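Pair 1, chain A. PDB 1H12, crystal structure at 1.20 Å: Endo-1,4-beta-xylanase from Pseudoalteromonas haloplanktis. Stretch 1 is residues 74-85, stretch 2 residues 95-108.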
# COMPACT_ATOMS: atom_id res chain seq x y z
N ASP A 74 -9.48 11.32 11.20
CA ASP A 74 -9.54 11.91 9.88
C ASP A 74 -9.76 10.82 8.85
O ASP A 74 -10.04 9.68 9.21
CB ASP A 74 -8.35 12.84 9.65
CG ASP A 74 -7.00 12.16 9.68
OD1 ASP A 74 -6.90 11.01 9.28
OD2 ASP A 74 -5.98 12.79 10.10
N ILE A 75 -9.72 11.21 7.58
CA ILE A 75 -10.08 10.29 6.49
C ILE A 75 -9.00 10.48 5.43
O ILE A 75 -8.74 11.62 5.02
CB ILE A 75 -11.47 10.63 5.92
CG1 ILE A 75 -12.51 10.69 7.04
CG2 ILE A 75 -11.82 9.65 4.83
CD1 ILE A 75 -13.85 11.20 6.59
N ARG A 76 -8.36 9.39 5.02
CA ARG A 76 -7.17 9.45 4.17
C ARG A 76 -7.39 8.69 2.86
O ARG A 76 -8.08 7.67 2.79
CB ARG A 76 -5.98 8.89 4.94
CG ARG A 76 -5.64 9.76 6.14
CD ARG A 76 -4.52 9.28 7.01
NE ARG A 76 -4.46 10.17 8.17
CZ ARG A 76 -3.36 10.55 8.78
NH1 ARG A 76 -2.16 10.05 8.47
NH2 ARG A 76 -3.50 11.42 9.78
N THR A 77 -6.75 9.15 1.81
CA THR A 77 -6.82 8.49 0.52
C THR A 77 -6.14 7.13 0.52
O THR A 77 -6.64 6.21 -0.16
CB THR A 77 -6.30 9.36 -0.63
OG1 THR A 77 -4.99 9.83 -0.29
CG2 THR A 77 -7.23 10.50 -0.90
N GLU A 78 -5.04 6.96 1.23
CA GLU A 78 -4.41 5.66 1.31
C GLU A 78 -5.39 4.62 1.85
O GLU A 78 -5.66 3.61 1.22
CB GLU A 78 -3.13 5.73 2.12
CG GLU A 78 -1.97 6.29 1.30
CD GLU A 78 -0.71 6.61 2.11
OE1 GLU A 78 -0.75 6.54 3.36
OE2 GLU A 78 0.34 6.94 1.49
N GLY A 79 -5.96 4.90 3.01
CA GLY A 79 -6.86 3.92 3.60
C GLY A 79 -8.07 3.62 2.74
O GLY A 79 -8.52 2.49 2.66
N GLN A 80 -8.62 4.66 2.11
CA GLN A 80 -9.78 4.53 1.23
C GLN A 80 -9.46 3.58 0.08
O GLN A 80 -10.23 2.66 -0.24
CB GLN A 80 -10.21 5.89 0.74
CG GLN A 80 -11.61 5.93 0.12
CD GLN A 80 -12.71 6.00 1.24
OE1 GLN A 80 -13.92 6.06 0.75
NE2 GLN A 80 -12.41 5.92 2.37
N SER A 81 -8.31 3.83 -0.58
CA SER A 81 -7.90 3.07 -1.73
C SER A 81 -7.52 1.64 -1.37
O SER A 81 -7.80 0.70 -2.14
CB SER A 81 -6.75 3.80 -2.44
OG SER A 81 -5.53 3.70 -1.72
N TRP A 82 -6.93 1.44 -0.22
CA TRP A 82 -6.61 0.12 0.29
C TRP A 82 -7.88 -0.65 0.56
O TRP A 82 -7.98 -1.86 0.25
CB TRP A 82 -5.72 0.19 1.53
CG TRP A 82 -4.37 0.77 1.30
CD1 TRP A 82 -3.67 0.80 0.13
CD2 TRP A 82 -3.54 1.42 2.27
NE1 TRP A 82 -2.46 1.43 0.33
CE2 TRP A 82 -2.36 1.81 1.61
CE3 TRP A 82 -3.69 1.76 3.61
CZ2 TRP A 82 -1.34 2.50 2.25
CZ3 TRP A 82 -2.69 2.44 4.25
CH2 TRP A 82 -1.52 2.79 3.57
N GLY A 83 -8.88 0.01 1.14
CA GLY A 83 -10.16 -0.64 1.39
C GLY A 83 -10.86 -1.07 0.12
O GLY A 83 -11.43 -2.16 0.05
N MET A 84 -10.83 -0.23 -0.91
CA MET A 84 -11.37 -0.62 -2.20
C MET A 84 -10.64 -1.83 -2.78
O MET A 84 -11.24 -2.74 -3.36
CB MET A 84 -11.30 0.55 -3.19
CG MET A 84 -12.35 1.63 -2.93
SD MET A 84 -12.03 3.16 -3.82
CE MET A 84 -11.98 2.56 -5.52
N THR A 85 -9.33 -1.84 -2.64
CA THR A 85 -8.52 -2.93 -3.13
C THR A 85 -8.91 -4.24 -2.44
O THR A 85 -9.08 -5.27 -3.08
CB THR A 85 -7.04 -2.60 -3.00
OG1 THR A 85 -6.74 -1.43 -3.75
CG2 THR A 85 -6.17 -3.72 -3.52
N GLU A 95 -19.45 -2.72 -0.86
CA GLU A 95 -18.41 -2.04 -0.07
C GLU A 95 -17.52 -1.22 -0.98
O GLU A 95 -17.20 -0.06 -0.66
CB GLU A 95 -17.62 -3.05 0.75
CG GLU A 95 -18.39 -3.73 1.89
CD GLU A 95 -19.25 -4.90 1.46
OE1 GLU A 95 -19.39 -5.28 0.30
OE2 GLU A 95 -19.74 -5.53 2.42
N PHE A 96 -17.08 -1.82 -2.08
CA PHE A 96 -16.26 -1.12 -3.06
C PHE A 96 -16.97 0.14 -3.53
O PHE A 96 -16.38 1.24 -3.53
CB PHE A 96 -15.96 -2.03 -4.23
CG PHE A 96 -15.03 -1.44 -5.25
CD1 PHE A 96 -15.46 -0.47 -6.14
CD2 PHE A 96 -13.72 -1.87 -5.30
CE1 PHE A 96 -14.57 0.09 -7.03
CE2 PHE A 96 -12.85 -1.35 -6.21
CZ PHE A 96 -13.27 -0.36 -7.09
N ASP A 97 -18.20 -0.01 -3.95
CA ASP A 97 -18.94 1.09 -4.55
C ASP A 97 -19.18 2.22 -3.55
O ASP A 97 -19.12 3.39 -3.88
CB ASP A 97 -20.25 0.60 -5.12
CG ASP A 97 -20.11 -0.18 -6.39
OD1 ASP A 97 -18.98 -0.31 -6.91
OD2 ASP A 97 -21.14 -0.71 -6.90
N ASN A 98 -19.47 1.85 -2.30
CA ASN A 98 -19.69 2.85 -1.29
C ASN A 98 -18.45 3.67 -0.99
O ASN A 98 -18.51 4.88 -0.75
CB ASN A 98 -20.27 2.22 -0.00
CG ASN A 98 -21.68 1.69 -0.16
OD1 ASN A 98 -22.41 2.08 -1.08
ND2 ASN A 98 -22.06 0.80 0.76
N LEU A 99 -17.29 2.99 -0.97
CA LEU A 99 -16.02 3.69 -0.78
C LEU A 99 -15.68 4.55 -1.99
O LEU A 99 -15.20 5.68 -1.84
CB LEU A 99 -14.88 2.68 -0.54
CG LEU A 99 -14.93 1.93 0.80
CD1 LEU A 99 -13.80 0.92 0.81
CD2 LEU A 99 -14.82 2.86 1.99
N TRP A 100 -15.86 4.04 -3.20
CA TRP A 100 -15.50 4.79 -4.40
C TRP A 100 -16.42 6.02 -4.56
O TRP A 100 -15.96 7.11 -4.90
CB TRP A 100 -15.51 3.90 -5.65
CG TRP A 100 -15.18 4.61 -6.91
CD1 TRP A 100 -15.93 4.60 -8.03
CD2 TRP A 100 -14.08 5.51 -7.17
NE1 TRP A 100 -15.38 5.42 -8.98
CE2 TRP A 100 -14.24 5.99 -8.46
CE3 TRP A 100 -12.96 5.97 -6.44
CZ2 TRP A 100 -13.38 6.95 -9.00
CZ3 TRP A 100 -12.12 6.89 -6.98
CH2 TRP A 100 -12.33 7.40 -8.26
N ARG A 101 -17.71 5.85 -4.21
CA ARG A 101 -18.60 6.98 -4.29
C ARG A 101 -18.12 8.12 -3.42
O ARG A 101 -18.18 9.30 -3.79
CB ARG A 101 -20.02 6.55 -3.87
CG ARG A 101 -21.12 7.53 -4.29
CD ARG A 101 -22.50 7.19 -3.73
NE ARG A 101 -22.84 5.81 -4.04
CZ ARG A 101 -22.80 4.78 -3.20
NH1 ARG A 101 -22.73 4.95 -1.89
NH2 ARG A 101 -22.87 3.53 -3.68
N PHE A 102 -17.66 7.78 -2.21
CA PHE A 102 -17.13 8.79 -1.29
C PHE A 102 -15.91 9.47 -1.85
O PHE A 102 -15.75 10.69 -1.79
CB PHE A 102 -16.79 8.11 0.03
CG PHE A 102 -16.30 9.06 1.11
CD1 PHE A 102 -14.97 9.48 1.16
CD2 PHE A 102 -17.19 9.53 2.05
CE1 PHE A 102 -14.57 10.36 2.11
CE2 PHE A 102 -16.75 10.43 3.02
CZ PHE A 102 -15.46 10.84 3.03
N ALA A 103 -14.99 8.69 -2.38
CA ALA A 103 -13.73 9.24 -2.89
C ALA A 103 -14.02 10.22 -4.02
O ALA A 103 -13.48 11.34 -4.03
CB ALA A 103 -12.82 8.12 -3.37
N LYS A 104 -14.81 9.79 -4.99
CA LYS A 104 -15.06 10.60 -6.14
C LYS A 104 -15.80 11.89 -5.80
O LYS A 104 -15.54 12.94 -6.38
CB LYS A 104 -15.75 9.74 -7.22
CG LYS A 104 -15.86 10.31 -8.56
CD LYS A 104 -16.47 9.22 -9.57
CE LYS A 104 -16.58 9.81 -10.91
NZ LYS A 104 -17.23 8.84 -11.75
N ALA A 105 -16.71 11.82 -4.83
CA ALA A 105 -17.50 12.98 -4.44
C ALA A 105 -16.72 13.94 -3.55
O ALA A 105 -16.87 15.15 -3.70
CB ALA A 105 -18.75 12.56 -3.70
N TYR A 106 -15.99 13.41 -2.59
CA TYR A 106 -15.49 14.21 -1.48
C TYR A 106 -13.97 14.33 -1.42
O TYR A 106 -13.47 15.35 -0.93
CB TYR A 106 -16.04 13.66 -0.16
CG TYR A 106 -17.52 13.55 -0.10
CD1 TYR A 106 -18.34 14.64 -0.30
CD2 TYR A 106 -18.15 12.35 0.15
CE1 TYR A 106 -19.71 14.55 -0.25
CE2 TYR A 106 -19.52 12.24 0.19
CZ TYR A 106 -20.30 13.35 -0.03
OH TYR A 106 -21.68 13.22 0.03
N GLN A 107 -13.22 13.33 -1.87
CA GLN A 107 -11.77 13.43 -1.90
C GLN A 107 -11.24 14.12 -3.13
O GLN A 107 -10.24 14.84 -3.07
CB GLN A 107 -11.12 12.05 -1.68
CG GLN A 107 -11.34 11.52 -0.29
CD GLN A 107 -10.91 10.06 -0.10
OE1 GLN A 107 -11.18 9.21 -0.95
NE2 GLN A 107 -10.31 9.77 1.05
N LYS A 108 -11.88 13.90 -4.29
CA LYS A 108 -11.37 14.45 -5.53
C LYS A 108 -11.37 15.97 -5.49
O LYS A 108 -12.44 16.59 -5.27
CB LYS A 108 -12.22 13.97 -6.69
CG LYS A 108 -11.68 14.38 -8.02
CD LYS A 108 -12.67 14.07 -9.17
CE LYS A 108 -12.29 14.79 -10.43
NZ LYS A 108 -13.30 14.59 -11.49
O HOH W 1 -8.89 11.94 2.20

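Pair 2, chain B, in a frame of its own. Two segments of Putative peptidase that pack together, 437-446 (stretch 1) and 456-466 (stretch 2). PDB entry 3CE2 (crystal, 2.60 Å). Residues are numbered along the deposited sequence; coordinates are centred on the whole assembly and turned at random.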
# COMPACT_ATOMS: atom_id res chain seq x y z
N GLU B 437 -11.84 4.81 6.09
CA GLU B 437 -12.86 4.37 5.15
C GLU B 437 -13.92 3.61 5.90
O GLU B 437 -15.09 3.87 5.74
CB GLU B 437 -12.30 3.43 4.10
CG GLU B 437 -11.72 4.10 2.88
CD GLU B 437 -10.81 3.15 2.09
OE1 GLU B 437 -11.34 2.20 1.46
OE2 GLU B 437 -9.58 3.34 2.12
N MET B 438 -13.48 2.65 6.71
CA MET B 438 -14.38 1.73 7.42
C MET B 438 -15.26 2.43 8.43
O MET B 438 -16.46 2.20 8.49
CB MET B 438 -13.57 0.60 8.07
CG MET B 438 -12.92 -0.33 7.04
SD MET B 438 -14.14 -1.36 6.20
CE MET B 438 -13.60 -1.26 4.50
N LEU B 439 -14.66 3.30 9.23
CA LEU B 439 -15.38 4.14 10.16
C LEU B 439 -16.48 4.93 9.46
O LEU B 439 -17.60 4.99 9.94
CB LEU B 439 -14.40 5.10 10.81
CG LEU B 439 -14.88 5.94 12.00
CD1 LEU B 439 -15.91 5.20 12.90
CD2 LEU B 439 -13.65 6.41 12.81
N LEU B 440 -16.14 5.57 8.35
CA LEU B 440 -17.13 6.37 7.62
C LEU B 440 -18.37 5.52 7.26
O LEU B 440 -19.49 5.89 7.60
CB LEU B 440 -16.48 6.96 6.37
CG LEU B 440 -17.39 7.54 5.30
CD1 LEU B 440 -17.88 8.89 5.71
CD2 LEU B 440 -16.67 7.63 3.96
N MET B 441 -18.16 4.39 6.59
CA MET B 441 -19.24 3.44 6.32
C MET B 441 -19.96 2.97 7.60
O MET B 441 -21.19 2.96 7.67
CB MET B 441 -18.72 2.24 5.53
CG MET B 441 -18.49 2.49 4.04
SD MET B 441 -17.58 1.09 3.32
CE MET B 441 -16.92 1.87 1.84
N ASP B 442 -19.22 2.60 8.62
CA ASP B 442 -19.86 2.24 9.88
C ASP B 442 -20.81 3.31 10.39
O ASP B 442 -21.95 3.01 10.76
CB ASP B 442 -18.83 1.98 10.95
CG ASP B 442 -19.46 1.43 12.21
OD1 ASP B 442 -19.86 0.25 12.16
OD2 ASP B 442 -19.56 2.16 13.23
N SER B 443 -20.35 4.56 10.42
CA SER B 443 -21.16 5.66 10.92
C SER B 443 -22.34 5.96 10.03
O SER B 443 -23.41 6.32 10.54
CB SER B 443 -20.32 6.92 11.06
OG SER B 443 -19.36 6.78 12.09
N MET B 444 -22.16 5.83 8.72
CA MET B 444 -23.24 6.13 7.77
C MET B 444 -24.36 5.11 7.86
O MET B 444 -25.51 5.45 7.65
CB MET B 444 -22.72 6.22 6.33
CG MET B 444 -22.01 7.51 6.03
SD MET B 444 -21.53 7.65 4.30
CE MET B 444 -23.11 8.14 3.59
N LEU B 445 -24.03 3.86 8.17
CA LEU B 445 -25.04 2.84 8.41
C LEU B 445 -25.88 3.19 9.60
O LEU B 445 -27.09 3.25 9.52
CB LEU B 445 -24.39 1.51 8.74
CG LEU B 445 -23.87 0.72 7.58
CD1 LEU B 445 -23.47 -0.64 8.11
CD2 LEU B 445 -24.97 0.64 6.53
N LYS B 446 -25.22 3.38 10.74
CA LYS B 446 -25.87 3.81 11.95
C LYS B 446 -26.81 4.97 11.66
O LYS B 446 -27.90 5.03 12.20
CB LYS B 446 -24.84 4.22 13.00
CG LYS B 446 -24.19 3.05 13.74
CD LYS B 446 -23.12 3.56 14.72
CE LYS B 446 -22.61 2.46 15.68
NZ LYS B 446 -22.30 1.15 14.99
N THR B 456 -26.39 -1.02 -0.02
CA THR B 456 -25.33 -0.45 -0.81
C THR B 456 -24.06 -0.32 0.02
O THR B 456 -23.02 -0.84 -0.35
CB THR B 456 -25.75 0.88 -1.45
OG1 THR B 456 -26.60 0.59 -2.56
CG2 THR B 456 -24.56 1.65 -1.99
N ILE B 457 -24.15 0.34 1.17
CA ILE B 457 -23.00 0.53 2.04
C ILE B 457 -22.42 -0.78 2.56
O ILE B 457 -21.21 -0.99 2.52
CB ILE B 457 -23.37 1.37 3.25
CG1 ILE B 457 -23.76 2.77 2.80
CG2 ILE B 457 -22.22 1.43 4.23
CD1 ILE B 457 -24.55 3.51 3.83
N LEU B 458 -23.28 -1.66 3.04
CA LEU B 458 -22.78 -2.92 3.58
C LEU B 458 -22.08 -3.70 2.50
O LEU B 458 -21.11 -4.42 2.75
CB LEU B 458 -23.93 -3.73 4.15
CG LEU B 458 -24.34 -3.32 5.55
CD1 LEU B 458 -25.81 -3.56 5.77
CD2 LEU B 458 -23.48 -4.07 6.58
N THR B 459 -22.58 -3.57 1.28
CA THR B 459 -22.06 -4.38 0.20
C THR B 459 -20.67 -3.89 -0.21
O THR B 459 -19.76 -4.70 -0.44
CB THR B 459 -23.05 -4.40 -0.99
OG1 THR B 459 -24.15 -5.25 -0.64
CG2 THR B 459 -22.38 -4.97 -2.21
N ARG B 460 -20.49 -2.57 -0.23
CA ARG B 460 -19.23 -1.98 -0.64
C ARG B 460 -18.15 -2.35 0.38
O ARG B 460 -17.01 -2.70 0.04
CB ARG B 460 -19.36 -0.47 -0.75
CG ARG B 460 -18.16 0.17 -1.42
CD ARG B 460 -18.45 1.59 -1.85
NE ARG B 460 -18.84 2.41 -0.71
CZ ARG B 460 -20.08 2.82 -0.46
NH1 ARG B 460 -20.32 3.56 0.62
NH2 ARG B 460 -21.08 2.50 -1.28
N CYS B 461 -18.56 -2.29 1.63
CA CYS B 461 -17.72 -2.60 2.75
C CYS B 461 -17.29 -4.07 2.81
O CYS B 461 -16.13 -4.37 3.09
CB CYS B 461 -18.47 -2.21 4.01
SG CYS B 461 -17.72 -2.85 5.47
N LEU B 462 -18.20 -5.01 2.55
CA LEU B 462 -17.77 -6.40 2.61
C LEU B 462 -16.97 -6.79 1.37
O LEU B 462 -15.97 -7.52 1.48
CB LEU B 462 -18.95 -7.33 2.88
CG LEU B 462 -19.52 -7.09 4.29
CD1 LEU B 462 -20.99 -7.44 4.41
CD2 LEU B 462 -18.70 -7.81 5.38
N ASP B 463 -17.36 -6.29 0.21
CA ASP B 463 -16.58 -6.54 -1.02
C ASP B 463 -15.11 -6.15 -0.80
O ASP B 463 -14.18 -6.89 -1.17
CB ASP B 463 -17.15 -5.76 -2.22
CG ASP B 463 -18.52 -6.30 -2.72
OD1 ASP B 463 -18.94 -7.45 -2.36
OD2 ASP B 463 -19.19 -5.56 -3.49
N THR B 464 -14.91 -4.98 -0.19
CA THR B 464 -13.59 -4.47 0.11
C THR B 464 -12.86 -5.38 1.09
O THR B 464 -11.73 -5.81 0.84
CB THR B 464 -13.71 -3.08 0.76
OG1 THR B 464 -14.23 -2.17 -0.21
CG2 THR B 464 -12.38 -2.59 1.26
N ILE B 465 -13.52 -5.68 2.20
CA ILE B 465 -12.94 -6.58 3.18
C ILE B 465 -12.61 -7.94 2.55
O ILE B 465 -11.50 -8.46 2.70
CB ILE B 465 -13.87 -6.75 4.39
CG1 ILE B 465 -14.09 -5.40 5.05
CG2 ILE B 465 -13.25 -7.65 5.38
CD1 ILE B 465 -15.08 -5.45 6.19
N PHE B 466 -13.56 -8.50 1.82
CA PHE B 466 -13.31 -9.81 1.22
C PHE B 466 -12.25 -9.80 0.13
O PHE B 466 -11.50 -10.76 0.02
CB PHE B 466 -14.59 -10.55 0.81
CG PHE B 466 -15.25 -11.24 1.96
CD1 PHE B 466 -14.80 -12.50 2.38
CD2 PHE B 466 -16.26 -10.62 2.68
CE1 PHE B 466 -15.37 -13.11 3.47
CE2 PHE B 466 -16.84 -11.23 3.78
CZ PHE B 466 -16.40 -12.48 4.17

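The sharpest difference lies at one matched position: where pair 1 puts the polar Gln A80 into the groove of the opposing helix, pair 2 puts Met B441. The side-chain centres fall 0.9 Å apart after superposition, so the two side chains are centred at nearly the same place, by different rotamers and with different chemistry. Gln A80, with chi1 at t and chi2 at p, folds in as a knob among Leu A99, Phe A102, Ala A103 and Gln A107. The modelled OE1 of Gln A80 lies 2.9 Å from Leu A99 O, but the amide is probably turned over, and whether this close polar pair is a hydrogen bond is left open. Met B441 reaches the groove with chi1 at m and chi2 at t; its SD lies 3.5 Å from Cys B461 CB, and its CE comes within 3.2 Å of Arg B460 NE, oblique to the guanidinium.

The frame around this exchange is nearly constant. Each pair sets two helices against each other in antiparallel fashion, at 154° in pair 1 and 157° in pair 2, and the central backbones superpose to 0.3 Å. The axes approach to 9.0 Å in pair 1 and 9.9 Å in pair 2.

The next matched position facing the partner is Gly A83 in pair 1 and Met B444 in pair 2. An ideal CB on Gly A83 would stand 3.1 Å from Leu A99 CD1, a tight fit, and the glycine backbone itself packs there, its C 3.6 Å from that methyl. Pair 2 accommodates a full side chain at this place: Met B444 CB rests 4.1 Å from Ile B457 CD1. Leu A99 and Ile B457 are themselves matched, with side-chain centres 0.9 Å apart, so similar apolar bulk faces a bare backbone in one case and a methionine in the other.

One residue further, Met A84 matches Leu B445, and both pack against the matched apolar pair, Leu A99 in pair 1 and Ile B457 in pair 2. Met A84 CG lies 3.6 Å from Leu A99 CB, while Leu B445 CD2 lies 3.7 Å from Ile B457 CG2. Met A84 also spreads across aromatics: its CE is 3.6 Å from Phe A96 CZ and 3.7 Å from Trp A100 CE3, with its CG over one face of the Phe A96 ring. At the position of Trp A100, pair 2 has Leu B458, whose CD2 meets Leu B445 CD1 at 3.8 Å.

Small residues serve the groove at Ala A103 and its match Cys B461, whose side-chain centres differ by 0.6 Å. The cysteine adds a sulfur that lies 3.9 Å from Met B438, SG to SD. Met B438 matches Thr A77, whose CG2 instead lies 3.7 Å from Gln A107 NE2. Nearby, pair 1 recruits water 1, which donates to Ile A75 O and accepts from Gln A107 NE2, both at 2.8 Å.

In these two pairs, a closely similar antiparallel arrangement keeps a small residue beside the central knob, which is an amide in one and a thioether in the other.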